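Local atomic coordinates of scyllo-inositol 2-dehydrogenase (NADP(+)) IolW (Bacillus subtilis subsp. subtilis, PDB entry 3GDO), a protein that catalyses the reversible NADPH-dependent reduction of scyllo-inosose to scyllo-inositol and cannot use NADH in place of NADPH. Residues Pro97-Ala102 with Ile330-Glu334; Pro193-Asn199 with His214-Gly220. One frame throughout, in Å; residues are numbered along the deposited sequence.

Contact 1 (Pro97-Ala102 with Ile330-Glu334)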
ATOM      1  N   PRO B  97       0.019 -11.771 -20.944  1.00 37.67           N
ATOM      2  CA  PRO B  97       1.399 -11.386 -20.852  1.00 37.79           C
ATOM      3  C   PRO B  97       2.079 -11.959 -22.072  1.00 37.54           C
ATOM      4  O   PRO B  97       1.748 -13.069 -22.479  1.00 38.25           O
ATOM      5  CB  PRO B  97       1.863 -12.086 -19.574  1.00 38.08           C
ATOM      6  CG  PRO B  97       1.033 -13.357 -19.542  1.00 37.53           C
ATOM      7  CD  PRO B  97      -0.305 -12.899 -20.038  1.00 37.77           C
ATOM      8  N   MET B  98       2.986 -11.190 -22.665  1.00 37.64           N
ATOM      9  CA  MET B  98       3.644 -11.562 -23.934  1.00 38.16           C
ATOM     10  C   MET B  98       4.125 -13.033 -23.952  1.00 38.07           C
ATOM     11  O   MET B  98       3.643 -13.824 -24.756  1.00 38.26           O
ATOM     12  CB  MET B  98       4.786 -10.565 -24.215  1.00 36.92           C
ATOM     13  CG  MET B  98       5.506 -10.704 -25.561  1.00 39.36           C
ATOM     14  SD  MET B  98       6.920  -9.553 -25.631  1.00 29.95           S
ATOM     15  CE  MET B  98       7.349  -9.930 -27.357  1.00 37.01           C
ATOM     16  N   THR B  99       5.057 -13.385 -23.071  1.00 38.07           N
ATOM     17  CA  THR B  99       5.531 -14.777 -22.921  1.00 39.28           C
ATOM     18  C   THR B  99       5.846 -15.030 -21.442  1.00 39.39           C
ATOM     19  O   THR B  99       5.788 -14.102 -20.650  1.00 39.14           O
ATOM     20  CB  THR B  99       6.843 -15.017 -23.699  1.00 39.15           C
ATOM     21  OG1 THR B  99       7.758 -13.959 -23.402  1.00 39.18           O
ATOM     22  CG2 THR B  99       6.594 -15.072 -25.214  1.00 41.84           C
ATOM     23  N   ALA B 100       6.245 -16.248 -21.074  1.00 39.67           N
ATOM     24  CA  ALA B 100       6.703 -16.501 -19.711  1.00 40.11           C
ATOM     25  C   ALA B 100       8.084 -15.893 -19.386  1.00 41.11           C
ATOM     26  O   ALA B 100       8.346 -15.501 -18.243  1.00 39.55           O
ATOM     27  CB  ALA B 100       6.684 -18.012 -19.403  1.00 40.24           C
ATOM     28  N   THR B 101       8.982 -15.835 -20.379  1.00 41.51           N
ATOM     29  CA  THR B 101      10.339 -15.335 -20.124  1.00 41.81           C
ATOM     30  C   THR B 101      10.676 -14.210 -21.081  1.00 41.86           C
ATOM     31  O   THR B 101      10.130 -14.134 -22.203  1.00 41.80           O
ATOM     32  CB  THR B 101      11.467 -16.442 -20.222  1.00 42.27           C
ATOM     33  OG1 THR B 101      11.509 -16.972 -21.544  1.00 42.06           O
ATOM     34  CG2 THR B 101      11.247 -17.608 -19.229  1.00 43.02           C
ATOM     35  N   ALA B 102      11.582 -13.347 -20.640  1.00 41.50           N
ATOM     36  CA  ALA B 102      12.041 -12.230 -21.450  1.00 41.87           C
ATOM     37  C   ALA B 102      12.801 -12.721 -22.710  1.00 42.45           C
ATOM     38  O   ALA B 102      12.675 -12.131 -23.781  1.00 41.73           O
ATOM     39  CB  ALA B 102      12.917 -11.305 -20.604  1.00 41.44           C
ATOM     40  N   ILE B 330       7.715  -8.374 -18.919  1.00 30.66           N
ATOM     41  CA  ILE B 330       8.181  -9.707 -18.551  1.00 31.36           C
ATOM     42  C   ILE B 330       9.453  -9.639 -17.753  1.00 30.36           C
ATOM     43  O   ILE B 330       9.622 -10.376 -16.815  1.00 31.60           O
ATOM     44  CB  ILE B 330       8.366 -10.626 -19.797  1.00 31.00           C
ATOM     45  CG1 ILE B 330       7.064 -10.697 -20.617  1.00 31.43           C
ATOM     46  CG2 ILE B 330       8.795 -12.011 -19.375  1.00 31.35           C
ATOM     47  CD1 ILE B 330       5.747 -10.901 -19.752  1.00 36.12           C
ATOM     48  N   ARG B 331      10.339  -8.719 -18.114  1.00 31.96           N
ATOM     49  CA  ARG B 331      11.565  -8.487 -17.361  1.00 32.56           C
ATOM     50  C   ARG B 331      11.267  -8.110 -15.901  1.00 31.79           C
ATOM     51  O   ARG B 331      11.945  -8.573 -14.974  1.00 29.88           O
ATOM     52  CB  ARG B 331      12.384  -7.361 -18.013  1.00 32.77           C
ATOM     53  CG  ARG B 331      13.156  -7.807 -19.259  1.00 37.52           C
ATOM     54  CD  ARG B 331      14.462  -7.031 -19.409  1.00 46.22           C
ATOM     55  NE  ARG B 331      14.372  -6.159 -20.569  1.00 52.93           N
ATOM     56  CZ  ARG B 331      14.705  -6.533 -21.804  1.00 55.37           C
ATOM     57  NH1 ARG B 331      15.161  -7.770 -22.026  1.00 56.34           N
ATOM     58  NH2 ARG B 331      14.570  -5.673 -22.823  1.00 55.55           N
ATOM     59  N   ILE B 332      10.252  -7.262 -15.698  1.00 29.89           N
ATOM     60  CA  ILE B 332       9.919  -6.858 -14.326  1.00 29.65           C
ATOM     61  C   ILE B 332       9.315  -8.036 -13.605  1.00 29.72           C
ATOM     62  O   ILE B 332       9.623  -8.247 -12.435  1.00 30.29           O
ATOM     63  CB  ILE B 332       8.907  -5.684 -14.278  1.00 30.28           C
ATOM     64  CG1 ILE B 332       9.531  -4.437 -14.878  1.00 29.23           C
ATOM     65  CG2 ILE B 332       8.413  -5.414 -12.782  1.00 29.24           C
ATOM     66  CD1 ILE B 332      10.789  -3.991 -14.164  1.00 27.75           C
ATOM     67  N   ILE B 333       8.460  -8.805 -14.301  1.00 30.26           N
ATOM     68  CA  ILE B 333       7.819  -9.984 -13.697  1.00 30.61           C
ATOM     69  C   ILE B 333       8.861 -11.027 -13.237  1.00 31.42           C
ATOM     70  O   ILE B 333       8.783 -11.513 -12.112  1.00 30.93           O
ATOM     71  CB  ILE B 333       6.753 -10.593 -14.627  1.00 29.85           C
ATOM     72  CG1 ILE B 333       5.532  -9.665 -14.686  1.00 30.29           C
ATOM     73  CG2 ILE B 333       6.295 -11.915 -14.142  1.00 29.65           C
ATOM     74  CD1 ILE B 333       4.544 -10.104 -15.709  1.00 31.29           C
ATOM     75  N   GLU B 334       9.870 -11.305 -14.072  1.00 32.13           N
ATOM     76  CA  GLU B 334      10.916 -12.288 -13.721  1.00 33.39           C
ATOM     77  C   GLU B 334      11.780 -11.835 -12.574  1.00 32.34           C
ATOM     78  O   GLU B 334      12.154 -12.637 -11.710  1.00 34.22           O
ATOM     79  CB  GLU B 334      11.804 -12.640 -14.948  1.00 34.13           C
ATOM     80  CG  GLU B 334      11.120 -13.595 -15.947  1.00 37.20           C
ATOM     81  CD  GLU B 334      12.073 -14.124 -17.077  1.00 43.69           C
ATOM     82  OE1 GLU B 334      12.425 -15.327 -17.061  1.00 47.44           O
ATOM     83  OE2 GLU B 334      12.458 -13.341 -17.975  1.00 44.12           O
TER

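Contact 2 (Pro193-Asn199 with His214-Gly220)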
ATOM      1  N   PRO B 193      12.714   0.970 -13.896  1.00 37.71           N
ATOM      2  CA  PRO B 193      13.231   1.279 -12.570  1.00 37.28           C
ATOM      3  C   PRO B 193      14.675   0.799 -12.421  1.00 38.24           C
ATOM      4  O   PRO B 193      15.200   0.117 -13.289  1.00 37.56           O
ATOM      5  CB  PRO B 193      12.314   0.463 -11.642  1.00 37.54           C
ATOM      6  CG  PRO B 193      11.970  -0.750 -12.456  1.00 36.67           C
ATOM      7  CD  PRO B 193      11.855  -0.239 -13.888  1.00 37.73           C
ATOM      8  N   LYS B 194      15.325   1.114 -11.315  1.00 38.81           N
ATOM      9  CA  LYS B 194      16.655   0.570 -11.158  1.00 39.10           C
ATOM     10  C   LYS B 194      16.698  -0.708 -10.346  1.00 38.79           C
ATOM     11  O   LYS B 194      17.717  -1.392 -10.345  1.00 38.24           O
ATOM     12  CB  LYS B 194      17.646   1.591 -10.652  1.00 40.53           C
ATOM     13  CG  LYS B 194      17.234   2.429  -9.488  1.00 44.68           C
ATOM     14  CD  LYS B 194      18.285   3.543  -9.379  1.00 49.77           C
ATOM     15  CE  LYS B 194      17.937   4.609  -8.346  1.00 52.42           C
ATOM     16  NZ  LYS B 194      18.214   4.114  -6.963  1.00 54.95           N
ATOM     17  N   ALA B 195      15.586  -1.051  -9.685  1.00 36.16           N
ATOM     18  CA  ALA B 195      15.545  -2.281  -8.929  1.00 34.64           C
ATOM     19  C   ALA B 195      14.107  -2.685  -8.668  1.00 33.83           C
ATOM     20  O   ALA B 195      13.185  -1.861  -8.829  1.00 32.45           O
ATOM     21  CB  ALA B 195      16.345  -2.147  -7.633  1.00 33.81           C
ATOM     22  N   VAL B 196      13.918  -3.959  -8.317  1.00 32.62           N
ATOM     23  CA  VAL B 196      12.591  -4.499  -8.007  1.00 32.05           C
ATOM     24  C   VAL B 196      12.746  -5.275  -6.717  1.00 32.19           C
ATOM     25  O   VAL B 196      13.690  -6.073  -6.577  1.00 32.16           O
ATOM     26  CB  VAL B 196      12.093  -5.462  -9.122  1.00 32.25           C
ATOM     27  CG1 VAL B 196      10.745  -6.143  -8.766  1.00 30.80           C
ATOM     28  CG2 VAL B 196      11.997  -4.750 -10.466  1.00 32.48           C
ATOM     29  N   THR B 197      11.847  -5.040  -5.764  1.00 32.23           N
ATOM     30  CA  THR B 197      11.812  -5.833  -4.529  1.00 31.72           C
ATOM     31  C   THR B 197      10.392  -6.425  -4.451  1.00 32.22           C
ATOM     32  O   THR B 197       9.396  -5.701  -4.624  1.00 31.61           O
ATOM     33  CB  THR B 197      12.188  -4.971  -3.313  1.00 31.39           C
ATOM     34  OG1 THR B 197      13.464  -4.341  -3.532  1.00 34.92           O
ATOM     35  CG2 THR B 197      12.249  -5.815  -1.987  1.00 31.50           C
ATOM     36  N   ALA B 198      10.257  -7.725  -4.218  1.00 32.22           N
ATOM     37  CA  ALA B 198       8.907  -8.292  -4.353  1.00 32.51           C
ATOM     38  C   ALA B 198       8.655  -9.472  -3.440  1.00 33.15           C
ATOM     39  O   ALA B 198       9.575 -10.204  -3.077  1.00 31.80           O
ATOM     40  CB  ALA B 198       8.652  -8.693  -5.822  1.00 30.78           C
ATOM     41  N   ASN B 199       7.374  -9.661  -3.114  1.00 32.93           N
ATOM     42  CA  ASN B 199       6.896 -10.883  -2.508  1.00 33.42           C
ATOM     43  C   ASN B 199       5.795 -11.420  -3.421  1.00 34.12           C
ATOM     44  O   ASN B 199       4.824 -10.714  -3.764  1.00 33.51           O
ATOM     45  CB  ASN B 199       6.405 -10.623  -1.072  1.00 33.12           C
ATOM     46  CG  ASN B 199       5.959 -11.902  -0.356  1.00 36.94           C
ATOM     47  OD1 ASN B 199       6.581 -12.968  -0.508  1.00 36.83           O
ATOM     48  ND2 ASN B 199       4.862 -11.810   0.412  1.00 37.34           N
ATOM     49  N   HIS B 214       3.186  -8.335  -4.212  1.00 26.51           N
ATOM     50  CA  HIS B 214       3.486  -6.996  -3.764  1.00 27.44           C
ATOM     51  C   HIS B 214       4.859  -6.599  -4.352  1.00 27.73           C
ATOM     52  O   HIS B 214       5.885  -7.174  -3.987  1.00 28.20           O
ATOM     53  CB  HIS B 214       3.561  -6.976  -2.226  1.00 26.98           C
ATOM     54  CG  HIS B 214       3.571  -5.596  -1.683  1.00 29.53           C
ATOM     55  ND1 HIS B 214       4.707  -4.799  -1.694  1.00 30.47           N
ATOM     56  CD2 HIS B 214       2.558  -4.820  -1.218  1.00 29.19           C
ATOM     57  CE1 HIS B 214       4.395  -3.608  -1.203  1.00 32.47           C
ATOM     58  NE2 HIS B 214       3.098  -3.590  -0.921  1.00 28.71           N
ATOM     59  N   LEU B 215       4.889  -5.653  -5.268  1.00 28.23           N
ATOM     60  CA  LEU B 215       6.157  -5.275  -5.895  1.00 28.62           C
ATOM     61  C   LEU B 215       6.512  -3.833  -5.586  1.00 29.35           C
ATOM     62  O   LEU B 215       5.642  -2.961  -5.612  1.00 28.88           O
ATOM     63  CB  LEU B 215       6.049  -5.404  -7.430  1.00 29.06           C
ATOM     64  CG  LEU B 215       6.333  -6.714  -8.160  1.00 28.51           C
ATOM     65  CD1 LEU B 215       5.398  -7.840  -7.689  1.00 30.47           C
ATOM     66  CD2 LEU B 215       6.134  -6.453  -9.653  1.00 29.61           C
ATOM     67  N   THR B 216       7.783  -3.587  -5.312  1.00 29.11           N
ATOM     68  CA  THR B 216       8.297  -2.228  -5.243  1.00 32.16           C
ATOM     69  C   THR B 216       9.266  -2.006  -6.415  1.00 32.19           C
ATOM     70  O   THR B 216      10.293  -2.730  -6.531  1.00 32.91           O
ATOM     71  CB  THR B 216       9.045  -1.957  -3.902  1.00 32.29           C
ATOM     72  OG1 THR B 216       8.148  -2.162  -2.792  1.00 34.48           O
ATOM     73  CG2 THR B 216       9.620  -0.528  -3.869  1.00 33.01           C
ATOM     74  N   LEU B 217       8.940  -1.046  -7.261  1.00 30.91           N
ATOM     75  CA  LEU B 217       9.860  -0.585  -8.331  1.00 32.66           C
ATOM     76  C   LEU B 217      10.596   0.685  -7.927  1.00 32.70           C
ATOM     77  O   LEU B 217       9.978   1.744  -7.678  1.00 31.11           O
ATOM     78  CB  LEU B 217       9.148  -0.400  -9.676  1.00 31.98           C
ATOM     79  CG  LEU B 217       8.790  -1.647 -10.499  1.00 32.90           C
ATOM     80  CD1 LEU B 217       7.940  -2.662  -9.753  1.00 31.95           C
ATOM     81  CD2 LEU B 217       8.058  -1.252 -11.807  1.00 31.60           C
ATOM     82  N   ASP B 218      11.920   0.541  -7.834  1.00 32.91           N
ATOM     83  CA  ASP B 218      12.770   1.548  -7.242  1.00 34.97           C
ATOM     84  C   ASP B 218      13.194   2.527  -8.335  1.00 35.46           C
ATOM     85  O   ASP B 218      13.954   2.165  -9.240  1.00 35.12           O
ATOM     86  CB  ASP B 218      13.989   0.866  -6.565  1.00 35.42           C
ATOM     87  CG  ASP B 218      14.994   1.874  -5.939  1.00 37.28           C
ATOM     88  OD1 ASP B 218      14.718   3.097  -5.851  1.00 34.76           O
ATOM     89  OD2 ASP B 218      16.086   1.410  -5.535  1.00 39.09           O
ATOM     90  N   TYR B 219      12.659   3.737  -8.275  1.00 34.97           N
ATOM     91  CA  TYR B 219      13.108   4.815  -9.155  1.00 36.06           C
ATOM     92  C   TYR B 219      13.800   5.908  -8.312  1.00 36.79           C
ATOM     93  O   TYR B 219      13.645   7.070  -8.604  1.00 38.57           O
ATOM     94  CB  TYR B 219      11.925   5.448  -9.859  1.00 34.64           C
ATOM     95  CG  TYR B 219      11.162   4.562 -10.839  1.00 35.73           C
ATOM     96  CD1 TYR B 219      11.452   4.593 -12.225  1.00 34.19           C
ATOM     97  CD2 TYR B 219      10.131   3.728 -10.401  1.00 32.17           C
ATOM     98  CE1 TYR B 219      10.729   3.799 -13.147  1.00 35.19           C
ATOM     99  CE2 TYR B 219       9.396   2.952 -11.309  1.00 34.10           C
ATOM    100  CZ  TYR B 219       9.707   2.979 -12.678  1.00 34.13           C
ATOM    101  OH  TYR B 219       8.983   2.195 -13.541  1.00 32.77           O
ATOM    102  N   GLY B 220      14.500   5.542  -7.241  1.00 37.01           N
ATOM    103  CA  GLY B 220      15.229   6.540  -6.425  1.00 37.68           C
ATOM    104  C   GLY B 220      14.264   7.280  -5.510  1.00 37.80           C
ATOM    105  O   GLY B 220      13.719   6.708  -4.550  1.00 38.07           O
TER
HETATM  106  O   HOH W   1       7.585  -4.796  -2.309  1.00 33.19           O

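Contact 1 (Pro97-Ala102 with Ile330-Glu334)
The Glu334 carboxylate meets the start of helix 102-115: Ala102 N donates to Glu334 OE2 over 2.8 Å, nearly straight (N-H...O 167°) but from above the carboxylate plane, about 51° out of it. Its other oxygen, Glu334 OE1, lies against the methyl of Thr101, 3.4 Å from CG2. The peptide joining Thr101 and Ala102 is the second flat group, and Ile330 CG2 rests over one of its faces, 3.4 Å from Thr101 C. Glu334 gets there with CG beside its own backbone N and the chain extended beyond (chi2 -172°), an extended reach that brings the carboxylate from helix 323-342 to the first amide of helix 102-115.

Ile330 carries most of the apolar contact. Its CG1 branch turns the other way from CG2 and carries CD1 into the bend of the loop, 3.3 Å from Thr99 O and 4.1 Å from Pro97 CB. That bend is closed by Thr99 OG1, which donates to Thr101 O at 2.7 Å. Further along, Ala102 CB packs on the aliphatic part of Arg331, 3.8 Å from CG, while the guanidinium runs on to salt bridges with Glu324 and Glu106. Thr101 is the N-cap residue of helix 102-115, and its OG1 also pairs with Glu104. A carboxylate at this helix start would probably be stabilised by the partial positive charge there, while giving an acceptor to an amide of the first turn.

The contact docks helix 323-342 of the C-terminal alpha/beta domain against the nucleotide-binding Rossmann domain, at the loop after strand 91-95. Pro97, preceded by a cis peptide, ends the Glu-Lys-Pro sequence characteristic of the Gfo/Idh/MocA family, and the arrangement is that of the junction between its two domains.

Contact 2 (Pro193-Asn199 with His214-Gly220)
Thr197 O is gripped twice, by Thr216 N at 2.7 Å and by water 1, which donates to it over 3.1 Å. The same water bonds Thr216 OG1 and, in the plane of the imidazole, His214 ND1, tying three residues of an antiparallel beta hairpin together. Reciprocal backbone bonds join the pairs Thr197-Thr216 and Asn199-His214. Val196, Ala198, Leu215 and Leu217 point to the sheet face lined by helix 323-342, with Ala198 CB 3.8 Å from Leu215 CG. On the other face Thr197 and His214 pack on their counterparts in the second subunit, the planes of the two His214 rings at about 35°.

At the open end of the hairpin, Pro193 CB sits over the centre of the Tyr219 ring in a CH-pi contact, 3.8 Å from the centroid and 13° off the normal, while Tyr219 OH bonds Gly191 O. An alanine in place of Tyr219 would probably leave Pro193 CB without the ring face beneath it and Gly191 O without its hydroxyl mate. Lys194 NZ makes a long salt bridge to Asp218 OD2, 3.7 Å. The other oxygen closes an Asx turn: Asp218 OD1 accepts from Gly220 N at 2.8 Å.

Helix 323-342 supplies one side of contact 1 and packs on the sheet of contact 2. In contact 1 Ile330 and Glu334 face the Rossmann domain, whereas Ile332 between them turns to the sheet of contact 2, with CD1 3.8 Å from Pro193 CG. Both are partly buried, but contact 1 lies nearer the middle, its centre about 13 Å from the centre of the chain, against about 20 Å for contact 2. Contact 1 joins two domains across 228 residues by one side-chain-to-amide bond and an isoleucine wedge; contact 2 lies within one domain, spans a short hairpin and rests mostly on backbone bonds. The second subunit packs on contact 2 and does not touch the segments of contact 1.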